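Local coordinates for ABC transporter periplasmic peptide-binding protein (Pseudoalteromonas, PDB 4QFK) that probably binds dipeptides or other short peptides in the periplasm and delivers them to the membrane components of an ABC importer, at residues Gln150-Ile155 against Phe165-Ala170; Gly211-Lys216 against Val237-Leu242; Arg286-Asn291 against Pro339-Ala344. All coordinates share one frame; numbering follows the deposited sequence.

Contact 1 of 3, residues Gln150-Ile155 against Phe165-Ala170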
loop_
_atom_site.group_PDB
_atom_site.type_symbol
_atom_site.label_atom_id
_atom_site.label_comp_id
_atom_site.label_asym_id
_atom_site.label_seq_id
_atom_site.Cartn_x
_atom_site.Cartn_y
_atom_site.Cartn_z
ATOM N N GLN A 150 8.371 16.256 -5.216
ATOM C CA GLN A 150 9.534 16.777 -5.933
ATOM C C GLN A 150 9.291 16.736 -7.438
ATOM O O GLN A 150 10.047 17.322 -8.213
ATOM C CB GLN A 150 10.809 15.996 -5.575
ATOM C CG GLN A 150 11.362 16.290 -4.181
ATOM C CD GLN A 150 12.679 15.564 -3.881
ATOM O OE1 GLN A 150 13.758 16.015 -4.282
ATOM N NE2 GLN A 150 12.591 14.438 -3.164
ATOM N N LEU A 151 8.226 16.040 -7.837
ATOM C CA LEU A 151 7.894 15.859 -9.242
ATOM C C LEU A 151 7.080 17.021 -9.798
ATOM O O LEU A 151 7.355 17.489 -10.903
ATOM C CB LEU A 151 7.152 14.540 -9.462
ATOM C CG LEU A 151 6.681 14.213 -10.879
ATOM C CD1 LEU A 151 7.873 14.055 -11.821
ATOM C CD2 LEU A 151 5.814 12.958 -10.881
ATOM N N ILE A 152 6.075 17.483 -9.051
ATOM C CA ILE A 152 5.206 18.539 -9.550
ATOM C C ILE A 152 5.928 19.865 -9.491
ATOM O O ILE A 152 6.328 20.311 -8.420
ATOM C CB ILE A 152 3.889 18.695 -8.756
ATOM C CG1 ILE A 152 3.121 17.376 -8.677
ATOM C CG2 ILE A 152 3.006 19.784 -9.387
ATOM C CD1 ILE A 152 2.653 16.890 -10.017
ATOM N N ARG A 153 6.062 20.489 -10.657
ATOM C CA ARG A 153 6.690 21.790 -10.804
ATOM C C ARG A 153 5.700 22.922 -10.542
ATOM O O ARG A 153 6.025 23.926 -9.892
ATOM C CB ARG A 153 7.235 21.911 -12.226
ATOM C CG ARG A 153 8.361 22.910 -12.387
ATOM C CD ARG A 153 8.549 23.306 -13.848
ATOM N NE ARG A 153 7.859 24.555 -14.163
ATOM C CZ ARG A 153 7.240 24.803 -15.312
ATOM N NH1 ARG A 153 7.207 23.879 -16.264
ATOM N NH2 ARG A 153 6.650 25.975 -15.501
ATOM N N LYS A 154 4.491 22.762 -11.065
ATOM C CA LYS A 154 3.459 23.794 -10.978
ATOM C C LYS A 154 2.109 23.200 -11.335
ATOM O O LYS A 154 2.033 22.166 -11.996
ATOM C CB LYS A 154 3.754 24.914 -11.979
ATOM C CG LYS A 154 4.374 26.168 -11.390
ATOM C CD LYS A 154 3.358 27.017 -10.627
ATOM C CE LYS A 154 3.959 28.367 -10.211
ATOM N NZ LYS A 154 5.404 28.234 -9.839
ATOM N N ILE A 155 1.032 23.867 -10.938
ATOM C CA ILE A 155 -0.289 23.455 -11.412
ATOM C C ILE A 155 -1.025 24.664 -11.944
ATOM O O ILE A 155 -1.235 25.643 -11.235
ATOM C CB ILE A 155 -1.144 22.768 -10.323
ATOM C CG1 ILE A 155 -0.295 21.796 -9.502
ATOM C CG2 ILE A 155 -2.320 22.074 -10.967
ATOM C CD1 ILE A 155 -1.053 21.122 -8.364
ATOM N N PHE A 165 -1.173 19.898 -14.603
ATOM C CA PHE A 165 0.002 19.628 -13.784
ATOM C C PHE A 165 1.224 19.657 -14.687
ATOM O O PHE A 165 1.284 18.930 -15.687
ATOM C CB PHE A 165 -0.079 18.239 -13.136
ATOM C CG PHE A 165 -1.021 18.147 -11.955
ATOM C CD1 PHE A 165 -2.384 18.347 -12.112
ATOM C CD2 PHE A 165 -0.533 17.816 -10.687
ATOM C CE1 PHE A 165 -3.250 18.253 -11.015
ATOM C CE2 PHE A 165 -1.376 17.716 -9.588
ATOM C CZ PHE A 165 -2.746 17.933 -9.755
ATOM N N GLU A 166 2.192 20.497 -14.339
ATOM C CA GLU A 166 3.479 20.499 -15.006
ATOM C C GLU A 166 4.491 19.764 -14.130
ATOM O O GLU A 166 4.636 20.059 -12.939
ATOM C CB GLU A 166 3.934 21.931 -15.310
ATOM C CG GLU A 166 2.851 22.810 -15.974
ATOM C CD GLU A 166 3.077 23.093 -17.464
ATOM O OE1 GLU A 166 3.007 22.153 -18.288
ATOM O OE2 GLU A 166 3.291 24.274 -17.818
ATOM N N LEU A 167 5.167 18.784 -14.721
ATOM C CA LEU A 167 6.143 17.956 -14.012
ATOM C C LEU A 167 7.574 18.223 -14.485
ATOM O O LEU A 167 7.815 18.424 -15.685
ATOM C CB LEU A 167 5.823 16.484 -14.252
ATOM C CG LEU A 167 4.361 16.123 -14.499
ATOM C CD1 LEU A 167 4.217 14.637 -14.830
ATOM C CD2 LEU A 167 3.526 16.497 -13.292
ATOM N N PHE A 168 8.525 18.209 -13.557
ATOM C CA PHE A 168 9.932 18.403 -13.922
ATOM C C PHE A 168 10.429 17.356 -14.929
ATOM O O PHE A 168 11.393 17.598 -15.663
ATOM C CB PHE A 168 10.838 18.400 -12.686
ATOM C CG PHE A 168 10.664 19.597 -11.791
ATOM C CD1 PHE A 168 11.325 20.780 -12.053
ATOM C CD2 PHE A 168 9.850 19.533 -10.679
ATOM C CE1 PHE A 168 11.170 21.885 -11.227
ATOM C CE2 PHE A 168 9.700 20.639 -9.852
ATOM C CZ PHE A 168 10.363 21.812 -10.134
ATOM N N ASN A 169 9.799 16.185 -14.948
ATOM C CA ASN A 169 10.137 15.169 -15.937
ATOM C C ASN A 169 8.967 14.251 -16.167
ATOM O O ASN A 169 8.009 14.266 -15.405
ATOM C CB ASN A 169 11.369 14.358 -15.527
ATOM C CG ASN A 169 11.281 13.832 -14.102
ATOM O OD1 ASN A 169 11.698 14.502 -13.151
ATOM N ND2 ASN A 169 10.758 12.614 -13.950
ATOM N N ALA A 170 9.038 13.465 -17.231
ATOM C CA ALA A 170 8.029 12.449 -17.474
ATOM C C ALA A 170 8.166 11.406 -16.386
ATOM O O ALA A 170 9.263 11.145 -15.906
ATOM C CB ALA A 170 8.227 11.817 -18.843
#
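Over one face of the Phe-165 ring lies Ile-155, its CD1 4.0 Å from the ring centroid and its CG2 over the same face, both displaced from the centre, while Ile-152 CD1 comes in at the ring edge, near its plane, 3.4 Å from CD2. The second aromatic ring, Phe-168, takes Arg-153 CG over one face, 3.4 Å from CG to the centroid, and the arginine chain crosses it at about a right angle. This is a CH-pi contact rather than a cation-pi stack: the arginine chain bends at chi3 (97°) and leads the guanidinium off toward Glu-166, where CB lies over its face. The Arg-153 and Glu-166 charges stay beyond salt-bridge range; the carboxylate finds its partner in Ser-90 of the adjoining strand.

Strands 152-159 and 162-167 form an antiparallel beta hairpin, interrupted here by a classic beta bulge. Arg-153 and Lys-154 both face Glu-166, whose carbonyl O accepts from Arg-153 N at 2.7 Å and from Lys-154 N at 3.3 Å. The return bond from Glu-166 N to Lys-154 O restores the regular pairing, and Phe-168 N to Leu-151 O, 3.0 Å, ties the helix end to the residue following the strand. On the buried face, Ile-152 CD1 is pressed to 3.4 Å from Leu-167 CD2, and helices 115-126 and 174-177 cover the same side chains. Were Phe-165 cut back to an alanine, Ile-152 CD1 and Ile-155 CD1 would probably lose the ring they pack on, and a gap would open beneath helix 115-126. The hairpin thus divides its chemistry: aliphatic and aromatic carbon seals the side toward the helices, the twice-used Glu-166 carbonyl holds the bulge between the strands, and on the exposed side one arginine methylene, CG, lies over the ring of Phe-168.

Contact 2 of 3, residues Gly211-Lys216 against Val237-Leu242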
loop_
_atom_site.group_PDB
_atom_site.type_symbol
_atom_site.label_atom_id
_atom_site.label_comp_id
_atom_site.label_asym_id
_atom_site.label_seq_id
_atom_site.Cartn_x
_atom_site.Cartn_y
_atom_site.Cartn_z
ATOM N N GLY A 211 -16.982 13.680 -0.557
ATOM C CA GLY A 211 -17.382 12.278 -0.492
ATOM C C GLY A 211 -18.793 12.022 -0.004
ATOM O O GLY A 211 -19.526 12.966 0.258
ATOM N N PRO A 212 -19.176 10.736 0.118
ATOM C CA PRO A 212 -20.532 10.250 0.436
ATOM C C PRO A 212 -20.984 10.421 1.881
ATOM O O PRO A 212 -22.161 10.170 2.210
ATOM C CB PRO A 212 -20.448 8.752 0.122
ATOM C CG PRO A 212 -19.010 8.414 0.225
ATOM C CD PRO A 212 -18.266 9.629 -0.225
ATOM N N TYR A 213 -20.052 10.788 2.752
ATOM C CA TYR A 213 -20.376 10.953 4.154
ATOM C C TYR A 213 -19.715 12.196 4.679
ATOM O O TYR A 213 -18.666 12.613 4.190
ATOM C CB TYR A 213 -19.947 9.737 4.988
ATOM C CG TYR A 213 -20.699 8.485 4.648
ATOM C CD1 TYR A 213 -21.916 8.212 5.247
ATOM C CD2 TYR A 213 -20.206 7.579 3.706
ATOM C CE1 TYR A 213 -22.616 7.085 4.934
ATOM C CE2 TYR A 213 -20.910 6.430 3.390
ATOM C CZ TYR A 213 -22.112 6.197 4.006
ATOM O OH TYR A 213 -22.843 5.069 3.717
ATOM N N ILE A 214 -20.357 12.787 5.675
ATOM C CA ILE A 214 -19.911 14.037 6.229
ATOM C C ILE A 214 -19.599 13.858 7.693
ATOM O O ILE A 214 -20.346 13.204 8.415
ATOM C CB ILE A 214 -20.990 15.100 6.131
ATOM C CG1 ILE A 214 -21.492 15.229 4.698
ATOM C CG2 ILE A 214 -20.429 16.433 6.594
ATOM C CD1 ILE A 214 -22.726 16.128 4.586
ATOM N N TYR A 215 -18.499 14.458 8.123
ATOM C CA TYR A 215 -18.088 14.418 9.518
ATOM C C TYR A 215 -19.143 14.988 10.472
ATOM O O TYR A 215 -19.604 16.113 10.297
ATOM C CB TYR A 215 -16.785 15.195 9.655
ATOM C CG TYR A 215 -16.237 15.320 11.049
ATOM C CD1 TYR A 215 -16.865 16.120 11.984
ATOM C CD2 TYR A 215 -15.055 14.669 11.414
ATOM C CE1 TYR A 215 -16.354 16.258 13.279
ATOM C CE2 TYR A 215 -14.533 14.809 12.683
ATOM C CZ TYR A 215 -15.188 15.608 13.618
ATOM O OH TYR A 215 -14.685 15.757 14.893
ATOM N N LYS A 216 -19.504 14.213 11.492
ATOM C CA LYS A 216 -20.457 14.653 12.514
ATOM C C LYS A 216 -19.777 14.874 13.880
ATOM O O LYS A 216 -19.901 15.934 14.490
ATOM C CB LYS A 216 -21.585 13.625 12.636
ATOM C CG LYS A 216 -22.630 13.892 13.698
ATOM C CD LYS A 216 -23.546 15.020 13.295
ATOM C CE LYS A 216 -24.759 15.106 14.220
ATOM N NZ LYS A 216 -25.384 16.459 14.121
ATOM N N VAL A 237 -26.409 7.888 -1.429
ATOM C CA VAL A 237 -25.769 7.207 -0.308
ATOM C C VAL A 237 -26.774 6.366 0.472
ATOM O O VAL A 237 -27.809 6.860 0.898
ATOM C CB VAL A 237 -25.046 8.216 0.603
ATOM C CG1 VAL A 237 -24.363 7.511 1.768
ATOM C CG2 VAL A 237 -24.036 8.985 -0.218
ATOM N N ALA A 238 -26.459 5.087 0.649
ATOM C CA ALA A 238 -27.437 4.116 1.127
ATOM C C ALA A 238 -27.664 4.101 2.648
ATOM O O ALA A 238 -28.642 3.540 3.120
ATOM C CB ALA A 238 -27.074 2.722 0.621
ATOM N N LEU A 239 -26.769 4.728 3.403
ATOM C CA LEU A 239 -26.834 4.705 4.861
ATOM C C LEU A 239 -26.945 6.111 5.446
ATOM O O LEU A 239 -26.222 7.032 5.048
ATOM C CB LEU A 239 -25.599 3.995 5.428
ATOM C CG LEU A 239 -25.495 2.497 5.107
ATOM C CD1 LEU A 239 -24.096 1.957 5.358
ATOM C CD2 LEU A 239 -26.522 1.684 5.883
ATOM N N GLU A 240 -27.851 6.276 6.400
ATOM C CA GLU A 240 -28.003 7.563 7.063
ATOM C C GLU A 240 -26.807 7.887 7.962
ATOM O O GLU A 240 -26.415 9.051 8.092
ATOM C CB GLU A 240 -29.298 7.591 7.872
ATOM C CG GLU A 240 -30.536 7.451 7.014
ATOM C CD GLU A 240 -30.688 8.599 6.039
ATOM O OE1 GLU A 240 -30.341 9.737 6.420
ATOM O OE2 GLU A 240 -31.145 8.368 4.895
ATOM N N GLN A 241 -26.213 6.847 8.548
ATOM C CA GLN A 241 -25.184 7.015 9.560
ATOM C C GLN A 241 -24.113 5.929 9.472
ATOM O O GLN A 241 -24.438 4.774 9.258
ATOM C CB GLN A 241 -25.842 6.966 10.941
ATOM C CG GLN A 241 -24.916 7.264 12.107
ATOM C CD GLN A 241 -25.657 7.291 13.451
ATOM O OE1 GLN A 241 -25.500 8.220 14.256
ATOM N NE2 GLN A 241 -26.469 6.264 13.692
ATOM N N LEU A 242 -22.846 6.318 9.618
ATOM C CA LEU A 242 -21.737 5.390 9.848
ATOM C C LEU A 242 -21.170 5.670 11.231
ATOM O O LEU A 242 -20.758 6.802 11.513
ATOM C CB LEU A 242 -20.598 5.605 8.846
ATOM C CG LEU A 242 -20.772 5.328 7.352
ATOM C CD1 LEU A 242 -19.492 5.677 6.575
ATOM C CD2 LEU A 242 -21.163 3.873 7.122
#
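With CG anti to its carbonyl carbon (chi1 -66°), Tyr-213 sends its ring across to Leu-242, whose own CG, turned the same way, lays CD1 over the ring. That methyl stands almost exactly above the ring centre, 3.4 Å from CD1 to the centroid and 7° off the normal, a CH-pi contact in which the two side chains meet at about a right angle. Val-237 CG1 approaches the phenol end obliquely, 3.4 Å from Tyr-213 CZ, while its other methyl, CG2, rests 3.6 Å from Pro-212 CB. Leu-239 CB lies 3.4 Å from Tyr-213 OH, so carbon from both Val-237 and Leu-239 borders the hydroxyl.

The contact bridges strand 213-219, at one border of the large mixed sheet, and strand 241-246 with the loop that leads into it. Strand 223-228 lies between these two strands in the sheet and carries Phe-226, which also touches Tyr-213; Leu-31 of strand 31-35 packs on Leu-239 and Leu-242. What joins the two segments is therefore apolar: Tyr-213 meets Leu-242 from two strands away in the sheet, and between these segments its ring is held by contact with aliphatic carbons.

Contact 3 of 3, residues Arg286-Asn291 against Pro339-Ala344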
loop_
_atom_site.group_PDB
_atom_site.type_symbol
_atom_site.label_atom_id
_atom_site.label_comp_id
_atom_site.label_asym_id
_atom_site.label_seq_id
_atom_site.Cartn_x
_atom_site.Cartn_y
_atom_site.Cartn_z
ATOM N N ARG A 286 -11.749 -13.128 2.917
ATOM C CA ARG A 286 -10.306 -13.241 2.911
ATOM C C ARG A 286 -9.747 -13.002 1.512
ATOM O O ARG A 286 -10.209 -13.593 0.537
ATOM C CB ARG A 286 -9.875 -14.577 3.525
ATOM C CG ARG A 286 -8.799 -15.328 2.788
ATOM C CD ARG A 286 -9.427 -16.459 1.977
ATOM N NE ARG A 286 -8.455 -17.484 1.611
ATOM C CZ ARG A 286 -8.038 -18.426 2.443
ATOM N NH1 ARG A 286 -8.510 -18.466 3.680
ATOM N NH2 ARG A 286 -7.150 -19.322 2.043
ATOM N N GLU A 287 -8.767 -12.102 1.427
ATOM C CA GLU A 287 -8.162 -11.704 0.161
ATOM C C GLU A 287 -6.673 -11.463 0.311
ATOM O O GLU A 287 -6.239 -10.689 1.159
ATOM C CB GLU A 287 -8.824 -10.440 -0.379
ATOM C CG GLU A 287 -9.916 -10.724 -1.357
ATOM C CD GLU A 287 -9.379 -11.297 -2.650
ATOM O OE1 GLU A 287 -8.825 -12.426 -2.643
ATOM O OE2 GLU A 287 -9.497 -10.598 -3.675
ATOM N N THR A 288 -5.881 -12.126 -0.516
ATOM C CA THR A 288 -4.441 -11.938 -0.452
ATOM C C THR A 288 -4.147 -10.496 -0.861
ATOM O O THR A 288 -4.546 -10.056 -1.943
ATOM C CB THR A 288 -3.713 -12.939 -1.353
ATOM O OG1 THR A 288 -3.860 -12.535 -2.715
ATOM C CG2 THR A 288 -4.329 -14.317 -1.197
ATOM N N ASN A 289 -3.486 -9.747 0.016
ATOM C CA ASN A 289 -3.244 -8.335 -0.244
ATOM C C ASN A 289 -2.034 -8.218 -1.149
ATOM O O ASN A 289 -1.167 -9.090 -1.114
ATOM C CB ASN A 289 -3.043 -7.581 1.068
ATOM C CG ASN A 289 -2.597 -6.136 0.864
ATOM O OD1 ASN A 289 -1.483 -5.772 1.230
ATOM N ND2 ASN A 289 -3.473 -5.305 0.315
ATOM N N LEU A 290 -2.000 -7.179 -1.978
ATOM C CA LEU A 290 -0.882 -6.943 -2.865
ATOM C C LEU A 290 0.368 -6.613 -2.046
ATOM O O LEU A 290 0.619 -5.448 -1.736
ATOM C CB LEU A 290 -1.189 -5.780 -3.825
ATOM C CG LEU A 290 -2.355 -5.940 -4.794
ATOM C CD1 LEU A 290 -2.394 -4.776 -5.789
ATOM C CD2 LEU A 290 -2.247 -7.278 -5.534
ATOM N N ASN A 291 1.137 -7.635 -1.681
ATOM C CA ASN A 291 2.401 -7.421 -0.998
ATOM C C ASN A 291 3.243 -8.684 -1.065
ATOM O O ASN A 291 2.752 -9.731 -1.471
ATOM C CB ASN A 291 2.154 -7.062 0.465
ATOM C CG ASN A 291 1.428 -8.157 1.205
ATOM O OD1 ASN A 291 0.205 -8.247 1.137
ATOM N ND2 ASN A 291 2.173 -9.024 1.875
ATOM N N PRO A 339 1.681 -11.777 -5.831
ATOM C CA PRO A 339 0.550 -12.492 -5.239
ATOM C C PRO A 339 -0.458 -12.856 -6.332
ATOM O O PRO A 339 -0.533 -12.161 -7.353
ATOM C CB PRO A 339 -0.063 -11.443 -4.308
ATOM C CG PRO A 339 0.260 -10.168 -4.923
ATOM C CD PRO A 339 1.641 -10.342 -5.513
ATOM N N PRO A 340 -1.204 -13.948 -6.144
ATOM C CA PRO A 340 -2.121 -14.287 -7.236
ATOM C C PRO A 340 -3.157 -13.211 -7.510
ATOM O O PRO A 340 -3.770 -13.287 -8.564
ATOM C CB PRO A 340 -2.784 -15.582 -6.760
ATOM C CG PRO A 340 -1.976 -16.037 -5.559
ATOM C CD PRO A 340 -0.836 -15.130 -5.351
ATOM N N THR A 341 -3.329 -12.229 -6.622
ATOM C CA THR A 341 -4.290 -11.156 -6.875
ATOM C C THR A 341 -3.723 -10.050 -7.763
ATOM O O THR A 341 -4.444 -9.124 -8.134
ATOM C CB THR A 341 -4.768 -10.480 -5.591
ATOM O OG1 THR A 341 -3.629 -10.139 -4.798
ATOM C CG2 THR A 341 -5.700 -11.386 -4.791
ATOM N N SER A 342 -2.434 -10.096 -8.071
ATOM C CA SER A 342 -1.922 -9.173 -9.095
ATOM C C SER A 342 -2.350 -9.666 -10.493
ATOM O O SER A 342 -2.178 -10.844 -10.818
ATOM C CB SER A 342 -0.404 -9.002 -9.000
ATOM O OG SER A 342 0.089 -8.185 -10.049
ATOM N N TRP A 343 -2.937 -8.788 -11.304
ATOM C CA TRP A 343 -3.405 -9.234 -12.612
ATOM C C TRP A 343 -2.271 -9.773 -13.485
ATOM O O TRP A 343 -2.519 -10.520 -14.431
ATOM C CB TRP A 343 -4.222 -8.155 -13.344
ATOM C CG TRP A 343 -3.480 -6.901 -13.785
ATOM C CD1 TRP A 343 -3.614 -5.649 -13.262
ATOM C CD2 TRP A 343 -2.543 -6.782 -14.865
ATOM N NE1 TRP A 343 -2.811 -4.759 -13.935
ATOM C CE2 TRP A 343 -2.139 -5.430 -14.921
ATOM C CE3 TRP A 343 -2.006 -7.684 -15.790
ATOM C CZ2 TRP A 343 -1.210 -4.961 -15.862
ATOM C CZ3 TRP A 343 -1.082 -7.215 -16.728
ATOM C CH2 TRP A 343 -0.695 -5.868 -16.754
ATOM N N ALA A 344 -1.028 -9.423 -13.157
ATOM C CA ALA A 344 0.121 -9.898 -13.941
ATOM C C ALA A 344 0.686 -11.223 -13.431
ATOM O O ALA A 344 1.612 -11.774 -14.012
ATOM C CB ALA A 344 1.222 -8.837 -13.996
#
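An inverse gamma turn centred on Leu-290 meets a type I beta turn, Pro-339 to Ser-342, where the long strand 282-297 of the mixed sheet is broken. The beta turn is closed by the backbone bond from Ser-342 N to Pro-339 O, 2.9 Å, and belongs to the loop between helices 319-327 and 356-365 of this family 5 solute-binding fold. A hydrogen bond runs across the contact from Thr-341 OG1 to Thr-288 O, 3.0 Å. The hydroxyl reaches the carbonyl from above its plane, 43° out of it, and so does not address a lone pair.

The Thr-288 and Thr-341 side chains slide past each other in opposite directions. At Thr-341, OG1 sits between the backbone N and the carbonyl carbon (chi1 49°), which turns the hydroxyl toward the carbonyl of Thr-288 and leaves the methyl CG2 alongside Thr-288 OG1. The same CG2 is approached by the carboxylate of Glu-287, 3.9 Å from OE1, a loose contact of charge with methyl. Two residues on from Thr-288, Leu-290 reaches into the turn by its CD2 branch, crossing Thr-341 obliquely and lying 3.3 Å from Thr-341 OG1. Leu-290 CD2 is thus one of the close neighbours of that hydroxyl, beside the carbonyl of Thr-288.

Surrounding parts of the chain complete the junction. Backbone hydrogen bonds join Glu-287 to Arg-508 and Asn-289 to Gly-506 of strand 500-513, and Leu-290 to Ala-435, following strand 428-434. Pro-523 touches Thr-341, and His-505 touches Pro-339. The proline that opens the beta turn packs its ring on the turn of the strand: Pro-339 CG lies 3.9 Å from Leu-290 CD2.

From the N terminus the three contacts follow in series, none nested in or crossing another. Contact 1 closes first, spanning only nine residues, and completes a hairpin at the border of the small four-stranded antiparallel sheet. Contact 2 then closes a twenty-residue loop that includes strand 223-228, tying one end of the ten-stranded mixed sheet together. Contact 3 closes the longest loop, 47 residues with helices 307-315 and 319-327, and fastens it to strand 282-297 deeper in that same sheet. Contacts 2 and 3 reach the same sheet, their centres 30 Å apart; contact 1, about 17 Å from contact 2 at nearest atoms, serves a separate one.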